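Local coordinates for protein valine-pyruvate aminotransferase (Salmonella typhimurium, PDB 3G7Q) that uses pyridoxal 5'-phosphate to transfer the amino group of valine to pyruvate, probably giving 3-methyl-2-oxobutanoate and alanine, and is involved in alanine biosynthesis, at residues N220-P225 / G338-W343; E328-I333 / R412-G417. All coordinates share one frame; numbering follows the deposited sequence.

Contact 1. Residues N220-P225 / G338-W343; sequences NAYGVP and GAIFLW
Tyr222 packs against Ala339, Ile340 and Phe341 in a buried, largely apolar contact between the two main sheets of a class I aminotransferase fold. The tyrosine sits in the loop after strand 216-219 of the seven-stranded sheet, and its partners lead into strand 341-345 of the six-stranded one. Asp219 to Tyr222 has the Asp-X-Ala-Tyr pattern of the family, whose members place the aspartate and tyrosine beside the pyridoxal phosphate. The contact is therefore consistent with a wall of the cofactor pocket, and Tyr222 also touches Lys250. A turn closed by Gly223 N and Asn220 O, 3.2 Å apart, fixes the backbone that carries the ring. With CG anti to the carbonyl carbon (chi1 -65°), the ring reaches out over Ala339. There the methyl forms a CH-pi contact: CB of Ala339 stands 3.8 Å from the centroid of the Tyr222 ring, 13° off its normal. A residue as small as alanine suits this place, since the face comes down to the backbone itself, with Tyr222 CD1 3.7 Å from Ala339 CA. Further along, the Ile340 side chain crosses that of Tyr222 at about a right angle, its CG1 3.9 Å from Tyr222 CE1. The isoleucine is branched at CB, and CG1 serves two neighbours: it also lies 3.6 Å above the Phe341 ring plane, toward the rim. Phe341 also touches Asn191 and Arg389, so polar groups border the aromatic cluster. No hydrogen bond joins the two segments, so between them the contact rests on shape and apolar surface. At the far end of the ring, Tyr222 OH lies 3.5 Å from Phe341 CE2, a van der Waals approach.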
ATOM      1  N   ASN A 220      -0.906  15.892  -9.342  1.00 32.29           N
ATOM      2  CA  ASN A 220      -1.311  17.130  -8.642  1.00 32.55           C
ATOM      3  C   ASN A 220      -1.025  16.994  -7.134  1.00 32.52           C
ATOM      4  O   ASN A 220      -1.711  17.614  -6.322  1.00 33.79           O
ATOM      5  CB  ASN A 220      -2.791  17.356  -8.885  1.00 32.56           C
ATOM      6  CG  ASN A 220      -3.304  18.779  -8.559  1.00 37.00           C
ATOM      7  OD1 ASN A 220      -4.196  18.964  -7.723  1.00 44.87           O
ATOM      8  ND2 ASN A 220      -2.774  19.749  -9.233  1.00 44.65           N
ATOM      9  N   ALA A 221       0.026  16.276  -6.763  1.00 32.70           N
ATOM     10  CA  ALA A 221       0.419  16.135  -5.343  1.00 33.26           C
ATOM     11  C   ALA A 221       0.662  17.456  -4.615  1.00 32.72           C
ATOM     12  O   ALA A 221       0.500  17.509  -3.387  1.00 32.38           O
ATOM     13  CB  ALA A 221       1.660  15.244  -5.193  1.00 35.25           C
ATOM     14  N   TYR A 222       1.073  18.501  -5.342  1.00 31.20           N
ATOM     15  CA  TYR A 222       1.373  19.781  -4.741  1.00 33.02           C
ATOM     16  C   TYR A 222       0.419  20.895  -5.111  1.00 33.33           C
ATOM     17  O   TYR A 222       0.554  21.995  -4.601  1.00 34.76           O
ATOM     18  CB  TYR A 222       2.806  20.231  -5.137  1.00 33.82           C
ATOM     19  CG  TYR A 222       3.870  19.330  -4.583  1.00 31.20           C
ATOM     20  CD1 TYR A 222       4.360  19.507  -3.288  1.00 32.89           C
ATOM     21  CD2 TYR A 222       4.377  18.286  -5.328  1.00 33.12           C
ATOM     22  CE1 TYR A 222       5.316  18.682  -2.781  1.00 32.39           C
ATOM     23  CE2 TYR A 222       5.347  17.460  -4.817  1.00 34.52           C
ATOM     24  CZ  TYR A 222       5.793  17.667  -3.536  1.00 34.96           C
ATOM     25  OH  TYR A 222       6.745  16.865  -3.017  1.00 37.48           O
ATOM     26  N   GLY A 223      -0.540  20.618  -5.981  1.00 32.98           N
ATOM     27  CA  GLY A 223      -1.391  21.655  -6.520  1.00 33.35           C
ATOM     28  C   GLY A 223      -2.707  21.935  -5.804  1.00 35.26           C
ATOM     29  O   GLY A 223      -2.892  21.606  -4.642  1.00 32.02           O
ATOM     30  N   VAL A 224      -3.577  22.605  -6.538  1.00 36.23           N
ATOM     31  CA  VAL A 224      -4.884  23.059  -6.101  1.00 34.99           C
ATOM     32  C   VAL A 224      -5.892  21.962  -6.352  1.00 32.64           C
ATOM     33  O   VAL A 224      -5.813  21.303  -7.370  1.00 33.68           O
ATOM     34  CB  VAL A 224      -5.229  24.340  -6.930  1.00 39.28           C
ATOM     35  CG1 VAL A 224      -6.689  24.555  -7.057  1.00 40.95           C
ATOM     36  CG2 VAL A 224      -4.482  25.542  -6.351  1.00 38.32           C
ATOM     37  N   PRO A 225      -6.919  21.834  -5.501  1.00 31.78           N
ATOM     38  CA  PRO A 225      -7.292  22.615  -4.336  1.00 33.45           C
ATOM     39  C   PRO A 225      -6.535  22.305  -3.040  1.00 32.84           C
ATOM     40  O   PRO A 225      -6.624  23.096  -2.120  1.00 34.26           O
ATOM     41  CB  PRO A 225      -8.794  22.297  -4.175  1.00 35.19           C
ATOM     42  CG  PRO A 225      -8.936  20.963  -4.756  1.00 35.83           C
ATOM     43  CD  PRO A 225      -7.969  20.869  -5.863  1.00 31.91           C
ATOM     44  N   GLY A 338       6.125  26.176  -7.629  1.00 31.06           N
ATOM     45  CA  GLY A 338       5.385  25.385  -6.690  1.00 31.27           C
ATOM     46  C   GLY A 338       6.249  24.276  -6.159  1.00 31.96           C
ATOM     47  O   GLY A 338       7.447  24.184  -6.483  1.00 30.46           O
ATOM     48  N   ALA A 339       5.637  23.412  -5.355  1.00 30.41           N
ATOM     49  CA  ALA A 339       6.291  22.326  -4.685  1.00 29.52           C
ATOM     50  C   ALA A 339       7.348  22.821  -3.659  1.00 29.65           C
ATOM     51  O   ALA A 339       7.383  24.012  -3.301  1.00 29.82           O
ATOM     52  CB  ALA A 339       6.869  21.243  -5.677  1.00 30.20           C
ATOM     53  N   ILE A 340       8.142  21.885  -3.182  1.00 30.23           N
ATOM     54  CA  ILE A 340       8.991  22.109  -1.996  1.00 29.99           C
ATOM     55  C   ILE A 340      10.493  21.990  -2.265  1.00 29.78           C
ATOM     56  O   ILE A 340      11.299  21.831  -1.323  1.00 30.13           O
ATOM     57  CB  ILE A 340       8.566  21.109  -0.857  1.00 29.61           C
ATOM     58  CG1 ILE A 340       8.798  19.632  -1.249  1.00 30.60           C
ATOM     59  CG2 ILE A 340       7.084  21.389  -0.427  1.00 30.99           C
ATOM     60  CD1 ILE A 340       8.568  18.597  -0.086  1.00 32.42           C
ATOM     61  N   PHE A 341      10.847  22.074  -3.545  1.00 29.86           N
ATOM     62  CA  PHE A 341      12.224  21.908  -3.979  1.00 29.79           C
ATOM     63  C   PHE A 341      12.779  23.118  -4.716  1.00 31.35           C
ATOM     64  O   PHE A 341      12.040  23.914  -5.258  1.00 30.36           O
ATOM     65  CB  PHE A 341      12.317  20.741  -4.971  1.00 30.53           C
ATOM     66  CG  PHE A 341      11.693  19.470  -4.462  1.00 29.58           C
ATOM     67  CD1 PHE A 341      12.360  18.667  -3.545  1.00 30.91           C
ATOM     68  CD2 PHE A 341      10.418  19.121  -4.850  1.00 31.80           C
ATOM     69  CE1 PHE A 341      11.759  17.514  -3.043  1.00 35.27           C
ATOM     70  CE2 PHE A 341       9.807  17.949  -4.336  1.00 32.54           C
ATOM     71  CZ  PHE A 341      10.464  17.168  -3.453  1.00 33.14           C
ATOM     72  N   LEU A 342      14.101  23.206  -4.718  1.00 29.00           N
ATOM     73  CA  LEU A 342      14.808  24.085  -5.616  1.00 29.11           C
ATOM     74  C   LEU A 342      15.684  23.186  -6.510  1.00 29.55           C
ATOM     75  O   LEU A 342      16.345  22.234  -6.050  1.00 29.94           O
ATOM     76  CB  LEU A 342      15.633  25.143  -4.899  1.00 28.41           C
ATOM     77  CG  LEU A 342      14.840  26.235  -4.193  1.00 30.25           C
ATOM     78  CD1 LEU A 342      15.809  27.137  -3.373  1.00 29.57           C
ATOM     79  CD2 LEU A 342      14.015  27.067  -5.186  1.00 31.36           C
ATOM     80  N   TRP A 343      15.643  23.488  -7.791  1.00 29.01           N
ATOM     81  CA  TRP A 343      16.431  22.777  -8.806  1.00 29.02           C
ATOM     82  C   TRP A 343      17.528  23.724  -9.231  1.00 27.99           C
ATOM     83  O   TRP A 343      17.265  24.812  -9.816  1.00 29.14           O
ATOM     84  CB  TRP A 343      15.532  22.394  -9.955  1.00 29.62           C
ATOM     85  CG  TRP A 343      16.132  21.682 -11.125  1.00 27.09           C
ATOM     86  CD1 TRP A 343      16.384  22.188 -12.352  1.00 29.09           C
ATOM     87  CD2 TRP A 343      16.438  20.279 -11.199  1.00 27.52           C
ATOM     88  NE1 TRP A 343      16.855  21.214 -13.173  1.00 29.37           N
ATOM     89  CE2 TRP A 343      16.896  20.029 -12.498  1.00 29.95           C
ATOM     90  CE3 TRP A 343      16.391  19.225 -10.282  1.00 29.32           C
ATOM     91  CZ2 TRP A 343      17.298  18.759 -12.925  1.00 29.17           C
ATOM     92  CZ3 TRP A 343      16.771  17.955 -10.704  1.00 29.22           C
ATOM     93  CH2 TRP A 343      17.220  17.740 -12.014  1.00 28.00           C
TER

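Contact 2. Residues E328-I333 / R412-G417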
ATOM      1  N   GLU A 328      24.320  34.089 -10.511  1.00 29.18           N
ATOM      2  CA  GLU A 328      23.914  33.447 -11.745  1.00 28.09           C
ATOM      3  C   GLU A 328      25.093  32.890 -12.551  1.00 30.96           C
ATOM      4  O   GLU A 328      24.888  32.014 -13.389  1.00 32.68           O
ATOM      5  CB  GLU A 328      23.112  34.397 -12.640  1.00 28.68           C
ATOM      6  CG  GLU A 328      23.896  35.459 -13.370  1.00 31.23           C
ATOM      7  CD  GLU A 328      24.297  36.646 -12.500  1.00 30.66           C
ATOM      8  OE1 GLU A 328      23.960  36.699 -11.290  1.00 31.24           O
ATOM      9  OE2 GLU A 328      24.941  37.531 -13.066  1.00 32.72           O
ATOM     10  N   GLU A 329      26.310  33.384 -12.319  1.00 28.87           N
ATOM     11  CA  GLU A 329      27.500  32.862 -13.009  1.00 29.02           C
ATOM     12  C   GLU A 329      27.902  31.474 -12.515  1.00 31.00           C
ATOM     13  O   GLU A 329      28.646  30.797 -13.200  1.00 33.86           O
ATOM     14  CB  GLU A 329      28.709  33.826 -12.893  1.00 31.17           C
ATOM     15  CG  GLU A 329      28.324  35.161 -13.562  1.00 37.02           C
ATOM     16  CD  GLU A 329      29.465  36.092 -13.878  1.00 50.03           C
ATOM     17  OE1 GLU A 329      30.559  35.933 -13.314  1.00 44.30           O
ATOM     18  OE2 GLU A 329      29.234  37.025 -14.692  1.00 58.38           O
ATOM     19  N   ARG A 330      27.416  31.075 -11.343  0.50 30.92           N
ATOM     20  CA  ARG A 330      27.746  29.771 -10.762  0.50 30.96           C
ATOM     21  C   ARG A 330      26.531  28.934 -10.347  0.50 31.82           C
ATOM     22  O   ARG A 330      26.701  27.786  -9.950  0.50 29.45           O
ATOM     23  CB  ARG A 330      28.657  29.989  -9.557  0.50 33.40           C
ATOM     24  CG  ARG A 330      30.012  30.592  -9.917  0.50 29.99           C
ATOM     25  CD  ARG A 330      30.855  29.620 -10.641  0.50 38.00           C
ATOM     26  NE  ARG A 330      32.191  30.145 -10.893  0.50 35.77           N
ATOM     27  CZ  ARG A 330      32.609  30.727 -12.010  0.50 37.67           C
ATOM     28  NH1 ARG A 330      31.814  30.900 -13.056  0.50 35.83           N
ATOM     29  NH2 ARG A 330      33.871  31.131 -12.083  0.50 40.16           N
ATOM     30  N   CYS A 331      25.329  29.519 -10.378  1.00 31.30           N
ATOM     31  CA  CYS A 331      24.107  28.769 -10.056  1.00 29.12           C
ATOM     32  C   CYS A 331      22.847  29.406 -10.619  1.00 31.36           C
ATOM     33  O   CYS A 331      22.465  30.507 -10.206  1.00 30.32           O
ATOM     34  CB  CYS A 331      23.981  28.643  -8.535  1.00 29.97           C
ATOM     35  SG  CYS A 331      22.587  27.579  -7.975  1.00 32.65           S
ATOM     36  N   LEU A 332      22.226  28.731 -11.583  1.00 28.74           N
ATOM     37  CA  LEU A 332      20.926  29.126 -12.110  1.00 28.03           C
ATOM     38  C   LEU A 332      19.884  28.291 -11.341  1.00 30.42           C
ATOM     39  O   LEU A 332      20.085  27.104 -11.094  1.00 32.13           O
ATOM     40  CB  LEU A 332      20.821  28.911 -13.604  1.00 29.12           C
ATOM     41  CG  LEU A 332      21.795  29.744 -14.449  1.00 29.27           C
ATOM     42  CD1 LEU A 332      21.735  29.389 -15.928  1.00 32.16           C
ATOM     43  CD2 LEU A 332      21.522  31.242 -14.262  1.00 31.13           C
ATOM     44  N   ILE A 333      18.782  28.925 -10.987  1.00 30.35           N
ATOM     45  CA  ILE A 333      17.750  28.308 -10.163  1.00 28.78           C
ATOM     46  C   ILE A 333      16.486  28.200 -10.987  1.00 30.13           C
ATOM     47  O   ILE A 333      16.017  29.190 -11.541  1.00 28.88           O
ATOM     48  CB  ILE A 333      17.496  29.173  -8.919  1.00 30.67           C
ATOM     49  CG1 ILE A 333      18.787  29.340  -8.081  1.00 31.35           C
ATOM     50  CG2 ILE A 333      16.385  28.554  -8.039  1.00 31.80           C
ATOM     51  CD1 ILE A 333      18.651  30.370  -6.901  1.00 30.32           C
ATOM     52  N   ARG A 412      35.724  25.348  -5.643  1.00 27.52           N
ATOM     53  CA  ARG A 412      36.830  24.414  -5.806  1.00 27.72           C
ATOM     54  C   ARG A 412      36.838  23.786  -7.210  1.00 26.27           C
ATOM     55  O   ARG A 412      37.894  23.697  -7.828  1.00 27.09           O
ATOM     56  CB  ARG A 412      36.779  23.300  -4.761  1.00 28.61           C
ATOM     57  CG  ARG A 412      37.931  22.323  -4.849  1.00 33.65           C
ATOM     58  CD  ARG A 412      37.785  21.187  -3.852  1.00 37.43           C
ATOM     59  NE  ARG A 412      37.772  21.665  -2.479  1.00 51.52           N
ATOM     60  N   ALA A 413      35.677  23.336  -7.688  1.00 27.27           N
ATOM     61  CA  ALA A 413      35.571  22.720  -9.030  1.00 29.71           C
ATOM     62  C   ALA A 413      36.052  23.689 -10.129  1.00 28.96           C
ATOM     63  O   ALA A 413      36.812  23.330 -11.024  1.00 27.08           O
ATOM     64  CB  ALA A 413      34.117  22.273  -9.293  1.00 28.20           C
ATOM     65  N   TRP A 414      35.602  24.935 -10.051  1.00 27.68           N
ATOM     66  CA  TRP A 414      36.004  25.951 -11.037  1.00 28.24           C
ATOM     67  C   TRP A 414      37.476  26.333 -10.918  1.00 30.86           C
ATOM     68  O   TRP A 414      38.112  26.681 -11.898  1.00 29.21           O
ATOM     69  CB  TRP A 414      35.130  27.193 -10.920  1.00 30.36           C
ATOM     70  CG  TRP A 414      33.768  27.055 -11.518  1.00 30.62           C
ATOM     71  CD1 TRP A 414      32.616  26.742 -10.869  1.00 31.15           C
ATOM     72  CD2 TRP A 414      33.429  27.187 -12.892  1.00 34.49           C
ATOM     73  NE1 TRP A 414      31.565  26.719 -11.746  1.00 29.48           N
ATOM     74  CE2 TRP A 414      32.034  26.989 -13.000  1.00 34.53           C
ATOM     75  CE3 TRP A 414      34.171  27.476 -14.054  1.00 42.23           C
ATOM     76  CZ2 TRP A 414      31.355  27.061 -14.222  1.00 39.08           C
ATOM     77  CZ3 TRP A 414      33.499  27.540 -15.279  1.00 41.27           C
ATOM     78  CH2 TRP A 414      32.095  27.336 -15.345  1.00 42.09           C
ATOM     79  N   ARG A 415      38.042  26.214  -9.719  1.00 29.98           N
ATOM     80  CA  ARG A 415      39.427  26.573  -9.496  1.00 32.12           C
ATOM     81  C   ARG A 415      40.399  25.472  -9.865  1.00 30.08           C
ATOM     82  O   ARG A 415      41.423  25.743 -10.476  1.00 33.75           O
ATOM     83  CB  ARG A 415      39.596  26.889  -8.013  1.00 31.57           C
ATOM     84  CG  ARG A 415      40.946  27.368  -7.571  1.00 38.79           C
ATOM     85  CD  ARG A 415      40.944  27.697  -6.050  1.00 41.48           C
ATOM     86  NE  ARG A 415      40.858  26.489  -5.198  1.00 50.02           N
ATOM     87  CZ  ARG A 415      39.889  26.194  -4.312  1.00 53.34           C
ATOM     88  NH1 ARG A 415      38.902  27.030  -4.032  1.00 41.45           N
ATOM     89  NH2 ARG A 415      39.953  25.064  -3.620  1.00 56.51           N
ATOM     90  N   GLU A 416      40.062  24.238  -9.498  0.80 28.01           N
ATOM     91  CA  GLU A 416      40.988  23.125  -9.650  0.80 27.80           C
ATOM     92  C   GLU A 416      40.393  21.778 -10.067  0.80 27.84           C
ATOM     93  O   GLU A 416      41.103  20.787 -10.034  0.80 25.66           O
ATOM     94  CB  GLU A 416      41.744  22.932  -8.318  0.80 30.05           C
ATOM     95  CG  GLU A 416      40.849  22.549  -7.132  0.80 31.24           C
ATOM     96  CD  GLU A 416      41.605  22.086  -5.884  0.80 33.05           C
ATOM     97  OE1 GLU A 416      42.714  22.598  -5.643  0.80 37.40           O
ATOM     98  OE2 GLU A 416      41.065  21.225  -5.130  0.80 40.43           O
ATOM     99  N   GLY A 417      39.149  21.739 -10.527  1.00 27.69           N
ATOM    100  CA  GLY A 417      38.507  20.471 -10.873  1.00 29.16           C
ATOM    101  C   GLY A 417      38.192  19.584  -9.682  1.00 30.15           C
ATOM    102  O   GLY A 417      38.058  18.352  -9.817  1.00 28.24           O
ATOM    103  OXT GLY A 417      38.029  20.080  -8.544  1.00 30.00           O
TER
HETATM  104  O   HOH W   1      28.689  26.518 -11.602  1.00 30.52           O
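Arg330 and Trp414 bring the two backbones together at their closest CA pair, still 9.1 Å apart, so long side chains must span the distance. Arg330 lies in the turn leading into strand 332-334. Trp414 belongs to the last turns of the C-terminal helix, where Gly417 N bonds to Ala413 O, and the terminal carboxylate of Gly417 forms a salt bridge with Arg359. The arginine, bent at chi2 (-71°), lays its guanidinium flat over one face of the indole in a cation-pi stack: CZ of Arg330 is 3.8 Å from the centroid of the five-membered ring of Trp414, and the planes differ by 14°. Arg330 was deposited in two conformers, however, and this stack describes one of them. Arginine fits because its flat cation can lie on the indole while CD covers the same ring and NH1 donates to Glu329 O (3.2 Å) from above the carbonyl plane. A water at the indole edge accepts from Trp414 NE1 in the ring plane (2.9 Å) and donates to Arg330 O (2.9 Å). Tryptophan suits the site by offering a broad pi face and an N-H in its plane at once. The cation probably gains from the electron-rich face, whereas the water bridge uses the backbone O of Arg330, not its guanidinium, and may persist in the second conformer.

Overall arrangement
From the N terminus the chain first lays down 220-225, after a strand of the seven-stranded sheet, then runs through helix 299-325 to 328-333 and across the hairpin to 338-343, which enters its second strand; there contact 1 closes a loop of 112 intervening residues. Contact 2 waits until the final helix returns 412-417 to 328-333. The segments alternate, so the two loops cross instead of nesting. Their centres lie about 27 Å apart, yet strands 332-334 and 341-345 are antiparallel neighbours, and Ile333 CG2 meets Leu342 CD2 at 4.0 Å. Contact 1 ties the six-stranded sheet to the loop after strand 216-219; contact 2 ties it to the C-terminal helix at the surface.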